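Local coordinates for protein 1H-3-hydroxy-4-oxoquinoline 2,4-dioxygenase (Pseudomonas putida, PDB 3IBT) that catalyses the cofactor-independent, ring-cleaving dioxygenation of 3-hydroxy-1H-quinolin-4-one to N-formylanthranilate and carbon monoxide in oxoquinoline degradation, at residues L36-A41 and P246-P251; T116-W121 and I208-S213; D197-L202 and H231-P236. All coordinates share one frame; numbering follows the deposited sequence.

Contact 1: residues L36-A41 and P246-P251; sequences LFKNLA and PSLENP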
loop_
_atom_site.group_PDB
_atom_site.type_symbol
_atom_site.label_atom_id
_atom_site.label_comp_id
_atom_site.label_asym_id
_atom_site.label_seq_id
_atom_site.Cartn_x
_atom_site.Cartn_y
_atom_site.Cartn_z
ATOM N N LEU A 36 9.657 -3.070 2.780
ATOM C CA LEU A 36 8.507 -3.177 3.660
ATOM C C LEU A 36 8.104 -4.654 3.734
ATOM O O LEU A 36 7.554 -5.110 4.732
ATOM C CB LEU A 36 7.346 -2.313 3.175
ATOM C CG LEU A 36 6.083 -2.268 4.074
ATOM C CD1 LEU A 36 6.389 -1.733 5.487
ATOM C CD2 LEU A 36 4.957 -1.454 3.464
ATOM N N PHE A 37 8.393 -5.408 2.686
ATOM C CA PHE A 37 7.873 -6.744 2.598
ATOM C C PHE A 37 8.893 -7.779 3.003
ATOM O O PHE A 37 8.706 -8.952 2.744
ATOM C CB PHE A 37 7.324 -7.040 1.192
ATOM C CG PHE A 37 6.177 -6.143 0.789
ATOM C CD1 PHE A 37 6.369 -5.128 -0.164
ATOM C CD2 PHE A 37 4.919 -6.286 1.372
ATOM C CE1 PHE A 37 5.330 -4.276 -0.550
ATOM C CE2 PHE A 37 3.863 -5.420 1.015
ATOM C CZ PHE A 37 4.071 -4.419 0.043
ATOM N N LYS A 38 9.943 -7.350 3.684
ATOM C CA LYS A 38 11.106 -8.193 3.798
ATOM C C LYS A 38 10.777 -9.447 4.565
ATOM O O LYS A 38 11.342 -10.521 4.253
ATOM C CB LYS A 38 12.301 -7.460 4.424
ATOM C CG LYS A 38 12.144 -7.101 5.897
ATOM C CD LYS A 38 13.448 -6.498 6.405
ATOM C CE LYS A 38 13.537 -6.629 7.928
ATOM N NZ LYS A 38 14.134 -5.450 8.654
ATOM N N ASN A 39 9.857 -9.311 5.544
ATOM C CA ASN A 39 9.462 -10.447 6.402
ATOM C C ASN A 39 8.384 -11.261 5.748
ATOM O O ASN A 39 8.422 -12.470 5.809
ATOM C CB ASN A 39 9.016 -10.022 7.797
ATOM C CG ASN A 39 10.140 -9.409 8.617
ATOM O OD1 ASN A 39 11.341 -9.681 8.392
ATOM N ND2 ASN A 39 9.757 -8.556 9.587
ATOM N N LEU A 40 7.461 -10.597 5.071
ATOM C CA LEU A 40 6.287 -11.267 4.506
ATOM C C LEU A 40 6.554 -12.043 3.200
ATOM O O LEU A 40 6.005 -13.122 2.961
ATOM C CB LEU A 40 5.168 -10.237 4.352
ATOM C CG LEU A 40 4.041 -10.524 3.408
ATOM C CD1 LEU A 40 3.307 -11.756 3.885
ATOM C CD2 LEU A 40 3.207 -9.328 3.416
ATOM N N ALA A 41 7.422 -11.496 2.368
ATOM C CA ALA A 41 7.698 -12.087 1.072
ATOM C C ALA A 41 8.297 -13.467 1.158
ATOM O O ALA A 41 7.787 -14.359 0.490
ATOM C CB ALA A 41 8.547 -11.181 0.193
ATOM N N PRO A 246 1.480 -3.952 9.533
ATOM C CA PRO A 246 1.324 -5.343 9.930
ATOM C C PRO A 246 2.248 -6.318 9.149
ATOM O O PRO A 246 2.552 -7.418 9.612
ATOM C CB PRO A 246 -0.160 -5.623 9.650
ATOM C CG PRO A 246 -0.666 -4.501 8.830
ATOM C CD PRO A 246 0.214 -3.332 9.074
ATOM N N SER A 247 2.702 -5.923 7.976
ATOM C CA SER A 247 3.593 -6.782 7.213
ATOM C C SER A 247 4.966 -6.877 7.870
ATOM O O SER A 247 5.694 -7.807 7.608
ATOM C CB SER A 247 3.737 -6.225 5.823
ATOM O OG SER A 247 4.120 -4.851 5.935
ATOM N N LEU A 248 5.302 -5.908 8.720
ATOM C CA LEU A 248 6.577 -5.901 9.404
ATOM C C LEU A 248 6.381 -6.421 10.787
ATOM O O LEU A 248 7.094 -7.310 11.210
ATOM C CB LEU A 248 7.119 -4.482 9.502
ATOM C CG LEU A 248 7.769 -3.865 8.276
ATOM C CD1 LEU A 248 8.156 -2.414 8.602
ATOM C CD2 LEU A 248 8.982 -4.672 7.844
ATOM N N GLU A 249 5.404 -5.853 11.497
ATOM C CA GLU A 249 5.101 -6.262 12.870
ATOM C C GLU A 249 4.582 -7.736 13.011
ATOM O O GLU A 249 4.904 -8.450 13.983
ATOM C CB GLU A 249 4.121 -5.285 13.512
ATOM C CG GLU A 249 4.049 -5.466 15.012
ATOM C CD GLU A 249 2.986 -4.563 15.676
ATOM O OE1 GLU A 249 2.069 -4.073 14.941
ATOM O OE2 GLU A 249 3.087 -4.340 16.933
ATOM N N ASN A 250 3.759 -8.176 12.075
ATOM C CA ASN A 250 3.173 -9.473 12.220
ATOM C C ASN A 250 3.158 -10.266 10.939
ATOM O O ASN A 250 2.086 -10.635 10.455
ATOM C CB ASN A 250 1.778 -9.369 12.803
ATOM C CG ASN A 250 1.788 -9.150 14.324
ATOM O OD1 ASN A 250 2.448 -9.870 15.091
ATOM N ND2 ASN A 250 1.047 -8.132 14.767
ATOM N N PRO A 251 4.352 -10.579 10.405
ATOM C CA PRO A 251 4.358 -11.227 9.099
ATOM C C PRO A 251 3.631 -12.574 9.127
ATOM O O PRO A 251 2.934 -12.853 8.169
ATOM C CB PRO A 251 5.850 -11.397 8.767
ATOM C CG PRO A 251 6.551 -11.283 10.073
ATOM C CD PRO A 251 5.707 -10.405 10.958
HETATM O O HOH W 1 7.347 -7.872 5.773
#
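The loop that follows strand 23-27 of the alpha/beta-hydrolase sheet meets the short helix 246-249 just beyond the active-site His-244 (assigned by similarity), with Leu-36, Asn-39 and Leu-40 set against Ser-247, Leu-248 and Pro-251. Leu-36 turns CG anti to its backbone N (chi1 -176°), and its CD1 lies 3.6 Å from CD1 of Leu-248, the two side chains crossing at about a right angle. The other methyl of Leu-248, CD2, comes 3.5 Å from the carbonyl O of Leu-36, while Ser-247 OG rests 3.7 Å from Leu-36 CG. An alanine in place of Leu-248 would probably leave Leu-36 CD1 without its methyl partner and open a gap toward Val-162 and His-165 of helix 160-169. At the outer end, Asn-39 CB packs 3.6 Å from Pro-251 CG. Asn-39 ND2 gives a weak bond to Leu-248 O (3.4 Å, 146° at the hydrogen), its stronger partner being Asp-161. Leu-40 CD2 approaches Ser-247 CB at 4.0 Å. One water donates to Leu-36 O (3.0 Å) and accepts from Leu-40 N (2.8 Å); its very short approach to Ser-247 O is doubtful. Leu-36 also neighbours Gln-32 and Thr-94, probable substrate-binding residues, consistent with a place in the second shell of an alpha/beta-hydrolase active site.

Contact 2: residues T116-W121 and I208-S213; sequences TIIIDW and ICHIYS. Unlike the reference sequence in segment 116-121: Ile-118 (reference Val).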
loop_
_atom_site.group_PDB
_atom_site.type_symbol
_atom_site.label_atom_id
_atom_site.label_comp_id
_atom_site.label_asym_id
_atom_site.label_seq_id
_atom_site.Cartn_x
_atom_site.Cartn_y
_atom_site.Cartn_z
ATOM N N THR A 116 -8.713 -8.560 -4.324
ATOM C CA THR A 116 -7.564 -7.703 -4.058
ATOM C C THR A 116 -7.400 -7.503 -2.542
ATOM O O THR A 116 -8.347 -7.724 -1.780
ATOM C CB THR A 116 -7.742 -6.389 -4.828
ATOM O OG1 THR A 116 -6.533 -5.627 -4.802
ATOM C CG2 THR A 116 -8.896 -5.581 -4.251
ATOM N N ILE A 117 -6.212 -7.138 -2.075
ATOM C CA ILE A 117 -6.038 -6.946 -0.645
ATOM C C ILE A 117 -5.382 -5.638 -0.430
ATOM O O ILE A 117 -4.515 -5.219 -1.166
ATOM C CB ILE A 117 -5.107 -7.988 -0.053
ATOM C CG1 ILE A 117 -5.719 -9.383 -0.214
ATOM C CG2 ILE A 117 -4.740 -7.626 1.414
ATOM C CD1 ILE A 117 -4.960 -10.436 0.367
ATOM N N ILE A 118 -5.793 -5.009 0.631
ATOM C CA ILE A 118 -5.246 -3.740 1.052
ATOM C C ILE A 118 -4.887 -3.858 2.523
ATOM O O ILE A 118 -5.519 -4.608 3.260
ATOM C CB ILE A 118 -6.274 -2.652 0.853
ATOM C CG1 ILE A 118 -7.646 -3.142 1.355
ATOM C CG2 ILE A 118 -6.352 -2.279 -0.624
ATOM C CD1 ILE A 118 -8.752 -2.238 1.006
ATOM N N ILE A 119 -3.865 -3.143 2.945
ATOM C CA ILE A 119 -3.360 -3.298 4.286
ATOM C C ILE A 119 -3.257 -1.917 4.927
ATOM O O ILE A 119 -2.585 -1.033 4.408
ATOM C CB ILE A 119 -1.995 -3.997 4.289
ATOM C CG1 ILE A 119 -2.129 -5.388 3.675
ATOM C CG2 ILE A 119 -1.435 -4.082 5.684
ATOM C CD1 ILE A 119 -0.857 -6.150 3.598
ATOM N N ASP A 120 -3.938 -1.717 6.042
ATOM C CA ASP A 120 -3.723 -0.528 6.820
ATOM C C ASP A 120 -3.878 0.746 6.032
ATOM O O ASP A 120 -3.023 1.633 6.087
ATOM C CB ASP A 120 -2.398 -0.541 7.576
ATOM C CG ASP A 120 -2.606 -0.151 9.039
ATOM O OD1 ASP A 120 -2.467 -1.047 9.899
ATOM O OD2 ASP A 120 -3.001 1.022 9.337
ATOM N N TRP A 121 -5.000 0.805 5.318
ATOM C CA TRP A 121 -5.499 1.960 4.603
ATOM C C TRP A 121 -6.565 2.604 5.480
ATOM O O TRP A 121 -7.557 1.934 5.845
ATOM C CB TRP A 121 -6.241 1.423 3.416
ATOM C CG TRP A 121 -6.452 2.387 2.340
ATOM C CD1 TRP A 121 -5.849 3.584 2.182
ATOM C CD2 TRP A 121 -7.289 2.201 1.210
ATOM N NE1 TRP A 121 -6.273 4.164 1.042
ATOM C CE2 TRP A 121 -7.146 3.329 0.407
ATOM C CE3 TRP A 121 -8.158 1.177 0.802
ATOM C CZ2 TRP A 121 -7.830 3.487 -0.805
ATOM C CZ3 TRP A 121 -8.839 1.318 -0.420
ATOM C CH2 TRP A 121 -8.660 2.470 -1.210
ATOM N N ILE A 208 -12.839 -7.584 -1.652
ATOM C CA ILE A 208 -11.756 -6.760 -1.098
ATOM C C ILE A 208 -11.542 -7.129 0.366
ATOM O O ILE A 208 -12.502 -7.158 1.158
ATOM C CB ILE A 208 -12.063 -5.245 -1.200
ATOM C CG1 ILE A 208 -12.593 -4.925 -2.607
ATOM C CG2 ILE A 208 -10.808 -4.417 -0.862
ATOM C CD1 ILE A 208 -12.947 -3.472 -2.841
ATOM N N CYS A 209 -10.297 -7.423 0.725
ATOM C CA CYS A 209 -9.977 -7.792 2.089
ATOM C C CYS A 209 -9.043 -6.745 2.632
ATOM O O CYS A 209 -7.982 -6.513 2.050
ATOM C CB CYS A 209 -9.304 -9.152 2.110
ATOM S SG CYS A 209 -8.647 -9.684 3.705
ATOM N N HIS A 210 -9.458 -6.099 3.721
ATOM C CA HIS A 210 -8.649 -5.111 4.440
ATOM C C HIS A 210 -8.022 -5.696 5.695
ATOM O O HIS A 210 -8.733 -5.965 6.684
ATOM C CB HIS A 210 -9.504 -3.898 4.853
ATOM C CG HIS A 210 -8.692 -2.758 5.402
ATOM N ND1 HIS A 210 -9.119 -1.970 6.447
ATOM C CD2 HIS A 210 -7.459 -2.291 5.058
ATOM C CE1 HIS A 210 -8.202 -1.049 6.710
ATOM N NE2 HIS A 210 -7.179 -1.226 5.883
ATOM N N ILE A 211 -6.703 -5.875 5.648
ATOM C CA ILE A 211 -5.884 -6.271 6.807
ATOM C C ILE A 211 -5.336 -5.023 7.488
ATOM O O ILE A 211 -4.916 -4.101 6.830
ATOM C CB ILE A 211 -4.702 -7.152 6.370
ATOM C CG1 ILE A 211 -5.204 -8.450 5.718
ATOM C CG2 ILE A 211 -3.852 -7.529 7.548
ATOM C CD1 ILE A 211 -4.150 -9.144 4.832
ATOM N N TYR A 212 -5.334 -4.955 8.797
ATOM C CA TYR A 212 -5.038 -3.679 9.440
ATOM C C TYR A 212 -4.968 -3.813 10.947
ATOM O O TYR A 212 -5.734 -4.613 11.566
ATOM C CB TYR A 212 -6.128 -2.686 9.095
ATOM C CG TYR A 212 -7.360 -2.900 9.934
ATOM C CD1 TYR A 212 -7.555 -2.188 11.104
ATOM C CD2 TYR A 212 -8.312 -3.850 9.584
ATOM C CE1 TYR A 212 -8.682 -2.407 11.908
ATOM C CE2 TYR A 212 -9.457 -4.055 10.375
ATOM C CZ TYR A 212 -9.622 -3.336 11.543
ATOM O OH TYR A 212 -10.713 -3.527 12.351
ATOM N N SER A 213 -4.059 -3.047 11.548
ATOM C CA SER A 213 -3.969 -2.970 13.012
ATOM C C SER A 213 -4.339 -1.583 13.541
ATOM O O SER A 213 -4.922 -1.426 14.606
ATOM C CB SER A 213 -2.566 -3.326 13.454
ATOM O OG SER A 213 -2.140 -4.532 12.827
#
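Ile-118 pairs with His-210 as parallel bridge partners in the middle of two neighbouring strands, 116-119 and 208-212, whose axes come within 4.7 Å at an angle of 22°. The tight part is the backbone seam: Cys-209 N donates a hydrogen bond to Thr-116 O, Ile-118 N to Cys-209 O at 3.0 Å, Ile-211 N to Ile-118 O, and Asp-120 N to Ile-211 O. Side chains on either face are mostly spaced more widely. On the face with Thr-116, whose CG2 stays 4.1 Å from Ile-208 CG2, Ile-118 CD1 reaches Ile-208 CG2 at 3.5 Å. On the other face, Ile-117 CG2 touches Ile-211 CD1 at 3.8 Å. The rings of Trp-121 and Tyr-212 lead away from the opposite segment, yet all twelve residues are buried, so the contact has no solvent side. His-210 has CG anti to its backbone N (chi1 -171°), and its NE2 takes the N-H of Trp-121 in the ring plane at 3.0 Å, while ND1 bonds Gln-224. Beyond the strand, Asp-120 OD1 accepts from Ser-213 N (3.0 Å), met from above the carboxylate plane, and from Gln-214 N. Its OD2 makes a weak bond to His-244 ND1, consistent with the role, inferred by similarity, of raising that histidine's basicity. Strand 89-94 flanks 116-119 on its far side, strand 234-238 flanks 208-212, and helices 97-107 and 195-200 cover the face of Thr-116, Ile-118 and Ile-208.

Contact 3: residues D197-L202 and H231-P236; sequences DRMDSL and HSWFHP. Unlike the reference sequence in segment 197-202: Asp-200 (reference Glu).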
loop_
_atom_site.group_PDB
_atom_site.type_symbol
_atom_site.label_atom_id
_atom_site.label_comp_id
_atom_site.label_asym_id
_atom_site.label_seq_id
_atom_site.Cartn_x
_atom_site.Cartn_y
_atom_site.Cartn_z
ATOM N N ASP A 197 -15.798 5.394 0.073
ATOM C CA ASP A 197 -16.542 5.938 -1.055
ATOM C C ASP A 197 -15.887 5.549 -2.347
ATOM O O ASP A 197 -16.556 5.168 -3.296
ATOM C CB ASP A 197 -16.595 7.459 -0.987
ATOM C CG ASP A 197 -17.449 7.964 0.159
ATOM O OD1 ASP A 197 -17.819 7.162 1.030
ATOM O OD2 ASP A 197 -17.775 9.172 0.192
ATOM N N ARG A 198 -14.572 5.674 -2.409
ATOM C CA ARG A 198 -13.854 5.178 -3.576
ATOM C C ARG A 198 -14.387 3.796 -4.003
ATOM O O ARG A 198 -14.871 3.635 -5.127
ATOM C CB ARG A 198 -12.349 5.138 -3.277
ATOM C CG ARG A 198 -11.496 4.528 -4.330
ATOM C CD ARG A 198 -11.835 5.101 -5.644
ATOM N NE ARG A 198 -10.830 4.822 -6.668
ATOM C CZ ARG A 198 -11.148 4.419 -7.891
ATOM N NH1 ARG A 198 -10.202 4.201 -8.800
ATOM N NH2 ARG A 198 -12.428 4.229 -8.201
HETATM N N MSE A 199 -14.341 2.842 -3.070
HETATM C CA MSE A 199 -14.644 1.440 -3.307
HETATM C C MSE A 199 -16.107 1.259 -3.653
HETATM O O MSE A 199 -16.464 0.549 -4.610
HETATM C CB MSE A 199 -14.251 0.580 -2.084
HETATM C CG MSE A 199 -12.728 0.423 -1.886
HETATM SE SE MSE A 199 -12.056 -0.673 -0.332
HETATM C CE MSE A 199 -12.569 0.491 1.210
ATOM N N ASP A 200 -16.953 1.935 -2.897
ATOM C CA ASP A 200 -18.372 1.874 -3.113
ATOM C C ASP A 200 -18.774 2.379 -4.535
ATOM O O ASP A 200 -19.874 2.120 -5.017
ATOM C CB ASP A 200 -19.046 2.665 -1.987
ATOM C CG ASP A 200 -20.432 2.092 -1.574
ATOM O OD1 ASP A 200 -20.958 1.177 -2.283
ATOM O OD2 ASP A 200 -20.999 2.572 -0.535
ATOM N N SER A 201 -17.865 3.046 -5.238
ATOM C CA SER A 201 -18.214 3.634 -6.515
ATOM C C SER A 201 -17.617 2.898 -7.687
ATOM O O SER A 201 -17.723 3.355 -8.827
ATOM C CB SER A 201 -17.788 5.097 -6.565
ATOM O OG SER A 201 -16.403 5.172 -6.829
ATOM N N LEU A 202 -16.964 1.777 -7.427
ATOM C CA LEU A 202 -16.599 0.899 -8.537
ATOM C C LEU A 202 -17.903 0.310 -9.093
ATOM O O LEU A 202 -18.831 -0.000 -8.327
ATOM C CB LEU A 202 -15.640 -0.210 -8.105
ATOM C CG LEU A 202 -14.394 0.136 -7.292
ATOM C CD1 LEU A 202 -13.920 -1.082 -6.612
ATOM C CD2 LEU A 202 -13.317 0.624 -8.156
ATOM N N HIS A 231 -22.153 -4.785 3.063
ATOM C CA HIS A 231 -21.551 -4.826 1.767
ATOM C C HIS A 231 -20.699 -6.083 1.635
ATOM O O HIS A 231 -19.520 -6.045 2.024
ATOM C CB HIS A 231 -20.647 -3.623 1.685
ATOM C CG HIS A 231 -21.375 -2.321 1.714
ATOM N ND1 HIS A 231 -21.904 -1.737 0.578
ATOM C CD2 HIS A 231 -21.653 -1.483 2.733
ATOM C CE1 HIS A 231 -22.467 -0.589 0.894
ATOM N NE2 HIS A 231 -22.330 -0.412 2.197
ATOM N N SER A 232 -21.248 -7.190 1.103
ATOM C CA SER A 232 -20.517 -8.485 1.189
ATOM C C SER A 232 -19.273 -8.701 0.275
ATOM O O SER A 232 -18.644 -9.768 0.266
ATOM C CB SER A 232 -21.469 -9.700 1.186
ATOM O OG SER A 232 -22.309 -9.708 0.051
ATOM N N TRP A 233 -18.892 -7.658 -0.445
ATOM C CA TRP A 233 -17.643 -7.647 -1.177
ATOM C C TRP A 233 -16.518 -7.168 -0.250
ATOM O O TRP A 233 -15.346 -7.077 -0.699
ATOM C CB TRP A 233 -17.753 -6.741 -2.413
ATOM C CG TRP A 233 -18.264 -5.376 -2.103
ATOM C CD1 TRP A 233 -19.566 -4.968 -2.130
ATOM C CD2 TRP A 233 -17.499 -4.232 -1.699
ATOM N NE1 TRP A 233 -19.669 -3.639 -1.766
ATOM C CE2 TRP A 233 -18.415 -3.163 -1.491
ATOM C CE3 TRP A 233 -16.137 -4.002 -1.494
ATOM C CZ2 TRP A 233 -18.017 -1.891 -1.092
ATOM C CZ3 TRP A 233 -15.739 -2.715 -1.086
ATOM C CH2 TRP A 233 -16.685 -1.678 -0.904
ATOM N N PHE A 234 -16.856 -6.862 1.021
ATOM C CA PHE A 234 -15.880 -6.327 1.996
ATOM C C PHE A 234 -15.610 -7.305 3.158
ATOM O O PHE A 234 -16.517 -7.975 3.671
ATOM C CB PHE A 234 -16.269 -4.905 2.462
ATOM C CG PHE A 234 -15.177 -4.162 3.203
ATOM C CD1 PHE A 234 -14.104 -3.604 2.538
ATOM C CD2 PHE A 234 -15.247 -3.975 4.564
ATOM C CE1 PHE A 234 -13.082 -2.931 3.231
ATOM C CE2 PHE A 234 -14.236 -3.280 5.246
ATOM C CZ PHE A 234 -13.157 -2.769 4.581
ATOM N N HIS A 235 -14.339 -7.402 3.521
ATOM C CA HIS A 235 -13.809 -8.434 4.387
ATOM C C HIS A 235 -12.657 -7.829 5.205
ATOM O O HIS A 235 -11.463 -7.960 4.851
ATOM C CB HIS A 235 -13.257 -9.586 3.542
ATOM C CG HIS A 235 -14.251 -10.189 2.601
ATOM N ND1 HIS A 235 -15.307 -10.959 3.030
ATOM C CD2 HIS A 235 -14.348 -10.140 1.257
ATOM C CE1 HIS A 235 -16.021 -11.353 1.993
ATOM N NE2 HIS A 235 -15.461 -10.861 0.905
ATOM N N PRO A 236 -13.007 -7.170 6.313
ATOM C CA PRO A 236 -11.966 -6.656 7.191
ATOM C C PRO A 236 -11.287 -7.830 7.935
ATOM O O PRO A 236 -11.921 -8.861 8.185
ATOM C CB PRO A 236 -12.735 -5.776 8.149
ATOM C CG PRO A 236 -14.154 -6.207 8.059
ATOM C CD PRO A 236 -14.373 -6.962 6.830
#
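His-231 opens a type I beta turn that carries three aromatic side chains toward Met-199 and Asp-200 on helix 195-200; Met-199 is modelled as selenomethionine. The imidazole of His-231 comes first, its CE1 lying 3.8 Å from Asp-200 OD2. Carboxylate and ring stand 89° apart, and Asp-200 OD1 remains 4.2 Å from His-231 ND1, so the pair is a loose approach at the solvent-exposed Asp-200 and not a bonded one; the imidazole stacks on Phe-227 of helix 218-230 as well. The turn is closed by Phe-234 N bonding His-231 O (3.0 Å). Trp-233 follows. The far corner of its six-membered ring touches the helix: CH2 is 3.5 Å and CZ3 3.8 Å from Met-199 CB, in an oblique approach. Phe-234 CB lies 4.0 Å above one face of the indole, toward its rim. Phe-234, where strand 234-238 begins, sends its ring to the end of the Met-199 chain. There Met-199 CE meets Phe-234 CE1 at 4.0 Å, and SE stands 5.5 Å from the ring centroid, an oblique Met-aromatic contact. The Phe-234 ring also meets Phe-227 edge-to-face. Farther along, His-235 and Pro-236 turn to Glu-207 and to helix 218-230. The helix and the edge strand are thus joined by apolar packing, of Met-199 CB on the Trp-233 indole and of the Met-199 methyl on the Phe-234 ring, with at most a modest electrostatic pull, if the histidine is charged, from Asp-200 at the surface.

How the contacts relate
All three contacts lie in one alpha/beta-hydrolase fold. Contacts 1 and 2 have centres 14 Å apart and touch through Pro-246, which packs on Ile-119, Asp-120 and Ser-213; just after the probable catalytic histidine, this proline thus sits beside the histidine's probable acidic partner. Contacts 2 and 3, 12 Å apart, share the sheet: strands 207-212 and 234-238 are neighbours in it, and the segments of the two contacts alternate along the chain, 116-121, 197-202, 208-213, 231-236. Contact 1 brackets them all, bringing 36-41 and 246-251 together. Contact 3 lies 25 Å from contact 1 without touching it, at the sheet's edge, the side chain of Phe-234 about 11 Å from that of Asp-120.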